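Local coordinates for transcriptional regulator (Thermus thermophilus, PDB 2H0A), which probably regulates transcription as a CcpA-type regulator, through a core with the periplasmic-binding-protein-like fold that in relatives senses small effectors, at residues 214-219 with 229-234; 94-99 with 260-265; 11-16 with 61-66; 119-124 with 186-191. All coordinates share one frame; numbering follows the deposited sequence.

Interaction 1: residues 214-219 with 229-234; sequences GFDGHP and IAQPVE
F215 and I229 are paired in neighbouring parallel strands, where the I229 backbone is held at both polar ends: its N donates to G214 O (3.0 Å) and its O accepts from D216 N (2.9 Å). On the face that F215 shares with I229, the two side chains cross obliquely. F215 CG is anti to the backbone N (chi1 -160°), and one face of the ring beyond it lies against I229: I229 CB is 4.0 Å from the F215 ring centroid in a CH-pi contact, and I229 CG2 comes within 3.6 Å of F215 CE2. At the ring edge, in its plane, Q231 NE2 approaches CE1, the amide tilted 64° from the ring. The same NE2 makes a weak hydrogen bond to D216 OD1, the two side chains running side by side. An alanine in place of F215 would probably leave a gap over I229 and let the Q231 amide turn more freely. G217, at positive phi, lies so close to A230 that a side chain would collide with A230 CB. R16 on helix 12-25 bonds both D216 O and Q231 O, while I229 packs on L104 and A105 of helix 99-109. The contact thus closes the beta-alpha-beta unit of strand 210-215, helix 220-224 and strand 227-230, beside strand 257-265.

Interaction 2: residues 94-99 with 260-265; sequences VYLDNR and FEPVLV
F260 N donates to Y95 O over 2.7 Å, a nearly straight bond (166°). The other end of the same residue is used as well: F260 O accepts from D97 N at 3.0 Å and also meets the CA-H of L96. F260 therefore clasps the strand on both sides of L96, the usual pattern of a parallel bridge. L96 fills the angle between F260 and P262. Its CG is anti to the backbone N (chi1 -170°), and the forked end then divides the work: L96 CD1 touches F260 CB at 3.8 Å, and CD2 touches P262 CB at 3.9 Å. An alanine at L96 would probably open a gap between these two partners, and beside Q231 and P232, which the leucine also touches. P262 has no N-H to donate, which suits a place where the pairing with 94-96 has ended, and its CD rests 3.5 Å from D97 O. The F260 ring continues onto A235, M236 and R239 of helix 233-248. The carboxylate of D97 works outside the two segments: OD1 caps L100 N at the start of helix 99-109, while OD2 bridges to R259. That arginine also binds E261 OE2, so it probably eases the repulsion between D97 OD2 and E261 OE2, 5.4 Å apart. After P262 the chain pairs with strand 227-230 instead, V263 bonding A230. Such a strand-to-strand passage is consistent with the crossovers that join the two lobes of LacI-type, periplasmic-binding-protein-like cores.

Interaction 3: residues 11-16 with 61-66; sequences TEFYRR and LASYDL
Y14 OH donates to S63 OG across 2.6 Å, and this hydrogen bond is the polar heart of the contact between the start of a helix and the end of a strand. Y14 CG is anti to its carbonyl carbon (chi1 -64°), beside the backbone N, and from there the ring extends to the serine. The serine oxygen lies near the plane of the tyrosine ring, at its edge, where a phenol hydroxyl naturally directs its bond. Beside it the ring carbon CE1 of Y14 faces A62 CB at 4.2 Å; the small methyl of A62 lies at the ring edge, near its plane. Y64 joins more loosely, its CE1 standing 4.0 Å from Y14 OH and approached obliquely. F13 reaches the same serine from another direction, with CE2 3.6 Å from S63 OG and the oxygen near the plane of the phenylalanine ring.

A second shell helps to position these groups. F13 CD2 lies 3.6 Å above the Y14 ring, offset toward the rim, which probably limits how far the ring can turn. S63 OG also bonds D85 OD2, and the small hydroxyl thereby links the tyrosine to a carboxylate. On the helix itself T11 stands at the N-cap position and its O accepts from Y14 N and R15 N, while R15 grips E12 side-on through NE and NH2, with R15 NE 2.7 Å from E12 OE1.

Strand 58-62 is flanked by strands 2-6 and 81-84, A62 bonding L6 and S63 bonding V84. The start of helix 12-25 meets the end of strand 58-62, and F13 and R16 also touch V233 of helix 233-248.

Interaction 4: residues 119-124 with 186-191; sequences IAVEEE and AGADQV
I119 and V191 meet tip to tip, and their contact leads a purely apolar set: no hydrogen bond joins the two segments. V191 CG1, anti to the backbone N (chi1 -177°), is the methyl that meets I119: I119 CD1 lies 3.7 Å from it, and I119 CG2 reaches it at an equal 3.7 Å, so both branches of the isoleucine touch it. The other valine methyl, V191 CG2, takes a second partner, V121 CG2, at 4.3 Å. V121 CG2 in turn touches A188 CB, also at 4.3 Å. The branched side chains and the alanine methyl fill the space between strand and helix start.

The backbone contacts are of another kind. G187 CA passes 3.9 Å from I119 O, and a side chain on G187 would strike that oxygen, so glycine permits the close approach here; its positive phi of 94° also suits glycine.

The polar work is done away from this interface. D189 directs its carboxylate to H218 N and T228 OG1. Strand 116-121 lies between strands 182-185 and 157-160, I119 bonding F185 and A120 bonding T160. Helix 189-200 covers I119 through V195, and V121 also packs on F134 of helix 133-147.

Interactions 1, 3 and 4 are buried, whereas interaction 2 is only partly so and has charged side chains at its margin. Interactions 1 and 2 are both backbone bridges between parallel strands, and they share a border: strands 227-230 and 257-265 are neighbours, with A230 N close to V263 O. Interactions 3 and 4 each bring the start of a helix to the end of a strand, but by contrasting means, a hydroxyl pair in 3 and methyl groups in 4. Interaction 1 touches the other three: R16 reaches it from the helix of interaction 3, and D189 from that of interaction 4. Interactions 2, 3 and 4 do not touch one another.

Interaction 1: residues 214-219 with 229-234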
loop_
_atom_site.group_PDB
_atom_site.type_symbol
_atom_site.label_atom_id
_atom_site.label_comp_id
_atom_site.label_asym_id
_atom_site.label_seq_id
_atom_site.Cartn_x
_atom_site.Cartn_y
_atom_site.Cartn_z
ATOM N N GLY A 214 3.168 15.151 12.918
ATOM C CA GLY A 214 3.579 14.164 11.935
ATOM C C GLY A 214 5.073 14.219 11.654
ATOM O O GLY A 214 5.818 14.924 12.324
ATOM N N PHE A 215 5.508 13.458 10.657
ATOM C CA PHE A 215 6.906 13.396 10.247
ATOM C C PHE A 215 6.795 13.398 8.725
ATOM O O PHE A 215 5.812 12.925 8.189
ATOM C CB PHE A 215 7.588 12.199 10.902
ATOM C CG PHE A 215 9.072 12.305 10.951
ATOM C CD1 PHE A 215 9.832 12.200 9.790
ATOM C CD2 PHE A 215 9.719 12.530 12.165
ATOM C CE1 PHE A 215 11.222 12.319 9.839
ATOM C CE2 PHE A 215 11.110 12.652 12.225
ATOM C CZ PHE A 215 11.862 12.546 11.059
ATOM N N ASP A 216 7.807 13.944 8.056
ATOM C CA ASP A 216 7.881 14.052 6.594
ATOM C C ASP A 216 7.523 15.346 5.867
ATOM O O ASP A 216 7.722 15.462 4.669
ATOM C CB ASP A 216 6.810 13.211 5.886
ATOM C CG ASP A 216 7.208 11.746 5.719
ATOM O OD1 ASP A 216 8.406 11.391 5.825
ATOM O OD2 ASP A 216 6.302 10.932 5.451
ATOM N N GLY A 217 6.986 16.320 6.590
ATOM C CA GLY A 217 6.661 17.583 5.958
ATOM C C GLY A 217 6.068 17.597 4.555
ATOM O O GLY A 217 6.394 18.467 3.739
ATOM N N HIS A 218 5.261 16.592 4.235
ATOM C CA HIS A 218 4.647 16.504 2.917
ATOM C C HIS A 218 3.814 17.715 2.541
ATOM O O HIS A 218 3.272 18.401 3.404
ATOM C CB HIS A 218 3.758 15.265 2.808
ATOM C CG HIS A 218 4.520 13.986 2.729
ATOM N ND1 HIS A 218 5.712 13.872 2.050
ATOM C CD2 HIS A 218 4.251 12.758 3.229
ATOM C CE1 HIS A 218 6.149 12.629 2.136
ATOM N NE2 HIS A 218 5.280 11.933 2.845
ATOM N N PRO A 219 3.702 17.995 1.235
ATOM C CA PRO A 219 2.919 19.137 0.763
ATOM C C PRO A 219 1.488 19.141 1.310
ATOM O O PRO A 219 0.974 20.176 1.718
ATOM C CB PRO A 219 2.955 18.969 -0.753
ATOM C CG PRO A 219 4.309 18.378 -0.977
ATOM C CD PRO A 219 4.403 17.341 0.115
ATOM N N ILE A 229 7.500 17.286 11.480
ATOM C CA ILE A 229 8.955 17.366 11.455
ATOM C C ILE A 229 9.219 17.214 9.955
ATOM O O ILE A 229 9.176 16.105 9.412
ATOM C CB ILE A 229 9.617 16.172 12.206
ATOM C CG1 ILE A 229 9.167 16.153 13.665
ATOM C CG2 ILE A 229 11.136 16.271 12.114
ATOM C CD1 ILE A 229 9.579 17.382 14.420
ATOM N N ALA A 230 9.482 18.332 9.289
ATOM C CA ALA A 230 9.695 18.330 7.844
ATOM C C ALA A 230 11.049 17.872 7.312
ATOM O O ALA A 230 12.096 18.305 7.787
ATOM C CB ALA A 230 9.367 19.720 7.277
ATOM N N GLN A 231 10.995 16.994 6.313
ATOM C CA GLN A 231 12.172 16.472 5.635
ATOM C C GLN A 231 12.310 17.198 4.295
ATOM O O GLN A 231 11.315 17.445 3.625
ATOM C CB GLN A 231 12.022 14.993 5.316
ATOM C CG GLN A 231 11.942 14.044 6.474
ATOM C CD GLN A 231 12.063 12.604 5.996
ATOM O OE1 GLN A 231 13.135 12.173 5.564
ATOM N NE2 GLN A 231 10.960 11.864 6.048
ATOM N N PRO A 232 13.546 17.555 3.897
ATOM C CA PRO A 232 13.800 18.248 2.622
ATOM C C PRO A 232 14.023 17.193 1.548
ATOM O O PRO A 232 15.103 17.102 0.965
ATOM C CB PRO A 232 15.066 19.037 2.920
ATOM C CG PRO A 232 15.819 18.082 3.844
ATOM C CD PRO A 232 14.744 17.579 4.766
ATOM N N VAL A 233 12.988 16.397 1.303
ATOM C CA VAL A 233 13.038 15.284 0.353
ATOM C C VAL A 233 13.443 15.618 -1.082
ATOM O O VAL A 233 14.216 14.887 -1.692
ATOM C CB VAL A 233 11.693 14.524 0.353
ATOM C CG1 VAL A 233 11.816 13.240 -0.429
ATOM C CG2 VAL A 233 11.275 14.223 1.782
ATOM N N GLU A 234 12.933 16.713 -1.626
ATOM C CA GLU A 234 13.301 17.098 -2.981
ATOM C C GLU A 234 14.786 17.434 -3.013
ATOM O O GLU A 234 15.526 16.931 -3.863
ATOM C CB GLU A 234 12.477 18.304 -3.445
ATOM C CG GLU A 234 10.978 18.067 -3.423
ATOM C CD GLU A 234 10.363 18.298 -2.054
ATOM O OE1 GLU A 234 10.993 17.923 -1.041
ATOM O OE2 GLU A 234 9.239 18.845 -1.987
#

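Interaction 2: residues 94-99 with 260-265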
loop_
_atom_site.group_PDB
_atom_site.type_symbol
_atom_site.label_atom_id
_atom_site.label_comp_id
_atom_site.label_asym_id
_atom_site.label_seq_id
_atom_site.Cartn_x
_atom_site.Cartn_y
_atom_site.Cartn_z
ATOM N N VAL A 94 23.366 10.252 0.375
ATOM C CA VAL A 94 22.716 11.423 0.928
ATOM C C VAL A 94 21.707 10.792 1.894
ATOM O O VAL A 94 21.151 9.729 1.617
ATOM C CB VAL A 94 22.035 12.283 -0.181
ATOM C CG1 VAL A 94 22.353 11.710 -1.532
ATOM C CG2 VAL A 94 20.534 12.395 0.050
ATOM N N TYR A 95 21.506 11.410 3.049
ATOM C CA TYR A 95 20.581 10.860 4.033
ATOM C C TYR A 95 20.181 11.924 5.036
ATOM O O TYR A 95 20.798 12.981 5.104
ATOM C CB TYR A 95 21.225 9.692 4.781
ATOM C CG TYR A 95 22.471 10.093 5.527
ATOM C CD1 TYR A 95 23.685 10.263 4.852
ATOM C CD2 TYR A 95 22.431 10.360 6.895
ATOM C CE1 TYR A 95 24.824 10.691 5.522
ATOM C CE2 TYR A 95 23.567 10.795 7.574
ATOM C CZ TYR A 95 24.762 10.960 6.882
ATOM O OH TYR A 95 25.884 11.419 7.535
ATOM N N LEU A 96 19.148 11.622 5.818
ATOM C CA LEU A 96 18.642 12.542 6.824
ATOM C C LEU A 96 18.987 12.089 8.232
ATOM O O LEU A 96 19.095 10.897 8.495
ATOM C CB LEU A 96 17.123 12.646 6.720
ATOM C CG LEU A 96 16.528 13.770 7.566
ATOM C CD1 LEU A 96 16.333 14.974 6.672
ATOM C CD2 LEU A 96 15.214 13.352 8.177
ATOM N N ASP A 97 19.155 13.047 9.136
ATOM C CA ASP A 97 19.438 12.728 10.533
ATOM C C ASP A 97 18.075 12.496 11.196
ATOM O O ASP A 97 17.509 13.403 11.809
ATOM C CB ASP A 97 20.145 13.896 11.225
ATOM C CG ASP A 97 20.651 13.535 12.614
ATOM O OD1 ASP A 97 19.916 12.884 13.385
ATOM O OD2 ASP A 97 21.791 13.914 12.942
ATOM N N ASN A 98 17.550 11.282 11.058
ATOM C CA ASN A 98 16.254 10.938 11.634
ATOM C C ASN A 98 16.205 10.908 13.151
ATOM O O ASN A 98 15.141 11.109 13.725
ATOM C CB ASN A 98 15.779 9.593 11.083
ATOM C CG ASN A 98 15.050 9.734 9.761
ATOM O OD1 ASN A 98 13.886 10.147 9.719
ATOM N ND2 ASN A 98 15.735 9.408 8.670
ATOM N N ARG A 99 17.339 10.648 13.800
ATOM C CA ARG A 99 17.377 10.610 15.264
ATOM C C ARG A 99 17.072 12.023 15.732
ATOM O O ARG A 99 16.300 12.235 16.667
ATOM C CB ARG A 99 18.749 10.177 15.772
ATOM C CG ARG A 99 18.709 9.597 17.172
ATOM C CD ARG A 99 20.077 9.591 17.814
ATOM N NE ARG A 99 20.112 8.765 19.019
ATOM C CZ ARG A 99 20.089 7.434 19.018
ATOM N NH1 ARG A 99 20.033 6.761 17.869
ATOM N NH2 ARG A 99 20.127 6.775 20.168
ATOM N N PHE A 260 21.345 15.591 5.728
ATOM C CA PHE A 260 20.360 16.655 5.816
ATOM C C PHE A 260 19.745 16.670 7.212
ATOM O O PHE A 260 19.857 15.693 7.947
ATOM C CB PHE A 260 19.269 16.453 4.756
ATOM C CG PHE A 260 19.695 16.834 3.363
ATOM C CD1 PHE A 260 20.656 16.091 2.682
ATOM C CD2 PHE A 260 19.139 17.945 2.732
ATOM C CE1 PHE A 260 21.055 16.448 1.392
ATOM C CE2 PHE A 260 19.533 18.312 1.437
ATOM C CZ PHE A 260 20.489 17.563 0.769
ATOM N N GLU A 261 19.114 17.779 7.584
ATOM C CA GLU A 261 18.484 17.884 8.899
ATOM C C GLU A 261 17.018 18.251 8.766
ATOM O O GLU A 261 16.652 19.094 7.958
ATOM C CB GLU A 261 19.164 18.947 9.779
ATOM C CG GLU A 261 20.644 18.726 10.063
ATOM C CD GLU A 261 21.195 19.700 11.108
ATOM O OE1 GLU A 261 20.836 20.900 11.065
ATOM O OE2 GLU A 261 21.999 19.267 11.967
ATOM N N PRO A 262 16.158 17.613 9.564
ATOM C CA PRO A 262 14.723 17.883 9.538
ATOM C C PRO A 262 14.440 19.109 10.402
ATOM O O PRO A 262 15.261 19.488 11.234
ATOM C CB PRO A 262 14.136 16.608 10.118
ATOM C CG PRO A 262 15.151 16.248 11.156
ATOM C CD PRO A 262 16.461 16.468 10.440
ATOM N N VAL A 263 13.287 19.732 10.211
ATOM C CA VAL A 263 12.966 20.915 10.989
ATOM C C VAL A 263 11.501 20.914 11.389
ATOM O O VAL A 263 10.637 20.497 10.619
ATOM C CB VAL A 263 13.280 22.207 10.181
ATOM C CG1 VAL A 263 12.396 22.271 8.943
ATOM C CG2 VAL A 263 13.078 23.439 11.045
ATOM N N LEU A 264 11.224 21.388 12.595
ATOM C CA LEU A 264 9.858 21.443 13.088
ATOM C C LEU A 264 9.112 22.580 12.418
ATOM O O LEU A 264 9.627 23.691 12.300
ATOM C CB LEU A 264 9.849 21.682 14.599
ATOM C CG LEU A 264 8.603 21.382 15.451
ATOM C CD1 LEU A 264 8.611 22.306 16.661
ATOM C CD2 LEU A 264 7.329 21.587 14.676
ATOM N N VAL A 265 7.898 22.301 11.970
ATOM C CA VAL A 265 7.069 23.328 11.363
ATOM C C VAL A 265 5.755 23.267 12.133
ATOM O O VAL A 265 5.030 22.282 12.034
ATOM C CB VAL A 265 6.825 23.058 9.858
ATOM C CG1 VAL A 265 6.039 24.220 9.235
ATOM C CG2 VAL A 265 8.158 22.859 9.142
#

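Interaction 3: residues 11-16 with 61-66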
loop_
_atom_site.group_PDB
_atom_site.type_symbol
_atom_site.label_atom_id
_atom_site.label_comp_id
_atom_site.label_asym_id
_atom_site.label_seq_id
_atom_site.Cartn_x
_atom_site.Cartn_y
_atom_site.Cartn_z
ATOM N N THR A 11 5.006 6.041 -2.647
ATOM C CA THR A 11 4.453 6.890 -1.599
ATOM C C THR A 11 4.786 8.331 -1.962
ATOM O O THR A 11 5.535 8.570 -2.906
ATOM C CB THR A 11 5.087 6.562 -0.245
ATOM O OG1 THR A 11 6.513 6.527 -0.385
ATOM C CG2 THR A 11 4.602 5.216 0.253
ATOM N N GLU A 12 4.238 9.290 -1.227
ATOM C CA GLU A 12 4.507 10.694 -1.521
ATOM C C GLU A 12 5.992 11.019 -1.335
ATOM O O GLU A 12 6.517 11.947 -1.946
ATOM C CB GLU A 12 3.656 11.593 -0.621
ATOM C CG GLU A 12 3.984 13.073 -0.729
ATOM C CD GLU A 12 3.555 13.686 -2.050
ATOM O OE1 GLU A 12 3.558 12.968 -3.072
ATOM O OE2 GLU A 12 3.228 14.894 -2.068
ATOM N N PHE A 13 6.662 10.235 -0.496
ATOM C CA PHE A 13 8.077 10.432 -0.211
ATOM C C PHE A 13 8.916 10.187 -1.449
ATOM O O PHE A 13 9.956 10.821 -1.648
ATOM C CB PHE A 13 8.522 9.486 0.905
ATOM C CG PHE A 13 9.992 9.574 1.236
ATOM C CD1 PHE A 13 10.496 10.642 1.968
ATOM C CD2 PHE A 13 10.873 8.574 0.824
ATOM C CE1 PHE A 13 11.854 10.709 2.287
ATOM C CE2 PHE A 13 12.230 8.639 1.143
ATOM C CZ PHE A 13 12.717 9.707 1.874
ATOM N N TYR A 14 8.470 9.261 -2.284
ATOM C CA TYR A 14 9.207 8.959 -3.491
ATOM C C TYR A 14 8.807 9.900 -4.605
ATOM O O TYR A 14 9.597 10.168 -5.504
ATOM C CB TYR A 14 9.002 7.495 -3.869
ATOM C CG TYR A 14 9.569 6.595 -2.804
ATOM C CD1 TYR A 14 10.950 6.448 -2.656
ATOM C CD2 TYR A 14 8.740 6.019 -1.844
ATOM C CE1 TYR A 14 11.490 5.766 -1.573
ATOM C CE2 TYR A 14 9.266 5.334 -0.754
ATOM C CZ TYR A 14 10.645 5.215 -0.620
ATOM O OH TYR A 14 11.164 4.584 0.489
ATOM N N ARG A 15 7.592 10.429 -4.547
ATOM C CA ARG A 15 7.189 11.356 -5.590
ATOM C C ARG A 15 8.077 12.580 -5.442
ATOM O O ARG A 15 8.680 13.038 -6.412
ATOM C CB ARG A 15 5.721 11.773 -5.454
ATOM C CG ARG A 15 5.261 12.664 -6.603
ATOM C CD ARG A 15 3.942 13.378 -6.333
ATOM N NE ARG A 15 4.067 14.424 -5.319
ATOM C CZ ARG A 15 4.832 15.505 -5.443
ATOM N NH1 ARG A 15 5.551 15.699 -6.539
ATOM N NH2 ARG A 15 4.886 16.390 -4.461
ATOM N N ARG A 16 8.166 13.093 -4.216
ATOM C CA ARG A 16 8.979 14.274 -3.924
ATOM C C ARG A 16 10.456 14.034 -4.187
ATOM O O ARG A 16 11.166 14.939 -4.616
ATOM C CB ARG A 16 8.811 14.696 -2.466
ATOM C CG ARG A 16 7.387 15.004 -2.058
ATOM C CD ARG A 16 7.311 15.169 -0.551
ATOM N NE ARG A 16 8.144 16.276 -0.095
ATOM C CZ ARG A 16 8.475 16.499 1.172
ATOM N NH1 ARG A 16 8.040 15.688 2.128
ATOM N NH2 ARG A 16 9.245 17.532 1.478
ATOM N N LEU A 61 19.967 4.796 -6.000
ATOM C CA LEU A 61 19.220 3.843 -5.184
ATOM C C LEU A 61 18.524 4.536 -4.023
ATOM O O LEU A 61 19.162 5.233 -3.243
ATOM C CB LEU A 61 20.158 2.769 -4.642
ATOM C CG LEU A 61 19.616 1.337 -4.650
ATOM C CD1 LEU A 61 20.564 0.444 -3.860
ATOM C CD2 LEU A 61 18.211 1.285 -4.051
ATOM N N ALA A 62 17.217 4.323 -3.896
ATOM C CA ALA A 62 16.442 4.965 -2.838
ATOM C C ALA A 62 16.009 4.089 -1.653
ATOM O O ALA A 62 15.602 2.938 -1.817
ATOM C CB ALA A 62 15.219 5.644 -3.451
ATOM N N SER A 63 16.113 4.678 -0.463
ATOM C CA SER A 63 15.721 4.079 0.815
ATOM C C SER A 63 16.247 2.708 1.197
ATOM O O SER A 63 16.381 2.421 2.377
ATOM C CB SER A 63 14.200 4.061 0.921
ATOM O OG SER A 63 13.675 5.366 0.773
ATOM N N TYR A 64 16.545 1.854 0.225
ATOM C CA TYR A 64 17.038 0.516 0.553
ATOM C C TYR A 64 18.463 0.269 0.103
ATOM O O TYR A 64 18.822 0.521 -1.045
ATOM C CB TYR A 64 16.079 -0.530 -0.001
ATOM C CG TYR A 64 14.704 -0.348 0.587
ATOM C CD1 TYR A 64 13.821 0.607 0.079
ATOM C CD2 TYR A 64 14.315 -1.069 1.714
ATOM C CE1 TYR A 64 12.581 0.844 0.688
ATOM C CE2 TYR A 64 13.089 -0.842 2.330
ATOM C CZ TYR A 64 12.224 0.115 1.817
ATOM O OH TYR A 64 11.016 0.348 2.441
ATOM N N ASP A 65 19.269 -0.250 1.023
ATOM C CA ASP A 65 20.688 -0.445 0.770
ATOM C C ASP A 65 21.278 -1.575 -0.072
ATOM O O ASP A 65 21.184 -1.568 -1.297
ATOM C CB ASP A 65 21.447 -0.385 2.105
ATOM C CG ASP A 65 22.950 -0.520 1.925
ATOM O OD1 ASP A 65 23.464 -0.092 0.867
ATOM O OD2 ASP A 65 23.614 -1.050 2.837
ATOM N N LEU A 66 21.916 -2.527 0.598
ATOM C CA LEU A 66 22.621 -3.615 -0.069
ATOM C C LEU A 66 21.872 -4.878 -0.464
ATOM O O LEU A 66 20.651 -4.971 -0.361
ATOM C CB LEU A 66 23.863 -3.991 0.764
ATOM C CG LEU A 66 23.679 -4.411 2.233
ATOM C CD1 LEU A 66 23.464 -5.921 2.300
ATOM C CD2 LEU A 66 24.907 -4.025 3.062
#

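Interaction 4: residues 119-124 with 186-191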
loop_
_atom_site.group_PDB
_atom_site.type_symbol
_atom_site.label_atom_id
_atom_site.label_comp_id
_atom_site.label_asym_id
_atom_site.label_seq_id
_atom_site.Cartn_x
_atom_site.Cartn_y
_atom_site.Cartn_z
ATOM N N ILE A 119 3.201 6.822 17.496
ATOM C CA ILE A 119 2.791 5.810 16.538
ATOM C C ILE A 119 4.041 5.375 15.779
ATOM O O ILE A 119 4.771 6.205 15.233
ATOM C CB ILE A 119 1.731 6.356 15.539
ATOM C CG1 ILE A 119 0.547 6.951 16.305
ATOM C CG2 ILE A 119 1.228 5.230 14.640
ATOM C CD1 ILE A 119 -0.549 7.485 15.431
ATOM N N ALA A 120 4.289 4.069 15.771
ATOM C CA ALA A 120 5.444 3.506 15.090
ATOM C C ALA A 120 4.997 2.714 13.870
ATOM O O ALA A 120 4.161 1.813 13.968
ATOM C CB ALA A 120 6.217 2.613 16.047
ATOM N N VAL A 121 5.553 3.058 12.716
ATOM C CA VAL A 121 5.207 2.377 11.475
ATOM C C VAL A 121 5.982 1.069 11.338
ATOM O O VAL A 121 7.210 1.042 11.449
ATOM C CB VAL A 121 5.490 3.271 10.261
ATOM C CG1 VAL A 121 5.103 2.549 8.984
ATOM C CG2 VAL A 121 4.720 4.577 10.398
ATOM N N GLU A 122 5.244 -0.011 11.091
ATOM C CA GLU A 122 5.818 -1.343 10.962
ATOM C C GLU A 122 5.514 -1.973 9.603
ATOM O O GLU A 122 4.502 -2.656 9.436
ATOM C CB GLU A 122 5.264 -2.238 12.080
ATOM C CG GLU A 122 5.846 -3.645 12.148
ATOM C CD GLU A 122 7.270 -3.669 12.668
ATOM O OE1 GLU A 122 7.506 -3.163 13.788
ATOM O OE2 GLU A 122 8.152 -4.198 11.960
ATOM N N GLU A 123 6.389 -1.737 8.631
ATOM C CA GLU A 123 6.218 -2.312 7.300
ATOM C C GLU A 123 7.219 -3.444 7.100
ATOM O O GLU A 123 8.425 -3.257 7.286
ATOM C CB GLU A 123 6.424 -1.251 6.219
ATOM C CG GLU A 123 5.277 -0.266 6.086
ATOM C CD GLU A 123 3.939 -0.952 5.899
ATOM O OE1 GLU A 123 3.908 -2.055 5.311
ATOM O OE2 GLU A 123 2.914 -0.380 6.330
ATOM N N GLU A 124 6.705 -4.614 6.722
ATOM C CA GLU A 124 7.523 -5.805 6.500
ATOM C C GLU A 124 8.898 -5.515 5.887
ATOM O O GLU A 124 9.902 -6.074 6.327
ATOM C CB GLU A 124 6.746 -6.810 5.638
ATOM C CG GLU A 124 7.515 -8.067 5.272
ATOM C CD GLU A 124 8.380 -7.881 4.044
ATOM O OE1 GLU A 124 7.823 -7.586 2.963
ATOM O OE2 GLU A 124 9.615 -8.031 4.160
ATOM N N ALA A 186 2.588 11.029 15.385
ATOM C CA ALA A 186 2.212 10.100 14.322
ATOM C C ALA A 186 3.378 9.318 13.767
ATOM O O ALA A 186 3.257 8.123 13.520
ATOM C CB ALA A 186 1.517 10.836 13.199
ATOM N N GLY A 187 4.508 9.983 13.563
ATOM C CA GLY A 187 5.660 9.285 13.021
ATOM C C GLY A 187 5.741 9.403 11.516
ATOM O O GLY A 187 6.812 9.244 10.942
ATOM N N ALA A 188 4.600 9.661 10.881
ATOM C CA ALA A 188 4.502 9.837 9.430
ATOM C C ALA A 188 3.276 10.711 9.158
ATOM O O ALA A 188 2.256 10.597 9.846
ATOM C CB ALA A 188 4.354 8.500 8.741
ATOM N N ASP A 189 3.365 11.589 8.166
ATOM C CA ASP A 189 2.242 12.466 7.876
ATOM C C ASP A 189 0.971 11.724 7.465
ATOM O O ASP A 189 -0.131 12.114 7.847
ATOM C CB ASP A 189 2.630 13.490 6.809
ATOM C CG ASP A 189 3.655 14.496 7.313
ATOM O OD1 ASP A 189 3.744 14.693 8.547
ATOM O OD2 ASP A 189 4.361 15.101 6.477
ATOM N N GLN A 190 1.123 10.650 6.699
ATOM C CA GLN A 190 -0.023 9.865 6.244
ATOM C C GLN A 190 -0.852 9.365 7.442
ATOM O O GLN A 190 -2.080 9.462 7.462
ATOM C CB GLN A 190 0.483 8.689 5.398
ATOM C CG GLN A 190 -0.567 8.021 4.532
ATOM C CD GLN A 190 -1.334 9.007 3.680
ATOM O OE1 GLN A 190 -2.525 9.223 3.883
ATOM N NE2 GLN A 190 -0.654 9.616 2.721
ATOM N N VAL A 191 -0.156 8.837 8.441
ATOM C CA VAL A 191 -0.776 8.322 9.657
ATOM C C VAL A 191 -1.388 9.486 10.444
ATOM O O VAL A 191 -2.490 9.373 10.991
ATOM C CB VAL A 191 0.289 7.592 10.510
ATOM C CG1 VAL A 191 -0.334 6.980 11.747
ATOM C CG2 VAL A 191 0.977 6.523 9.657
#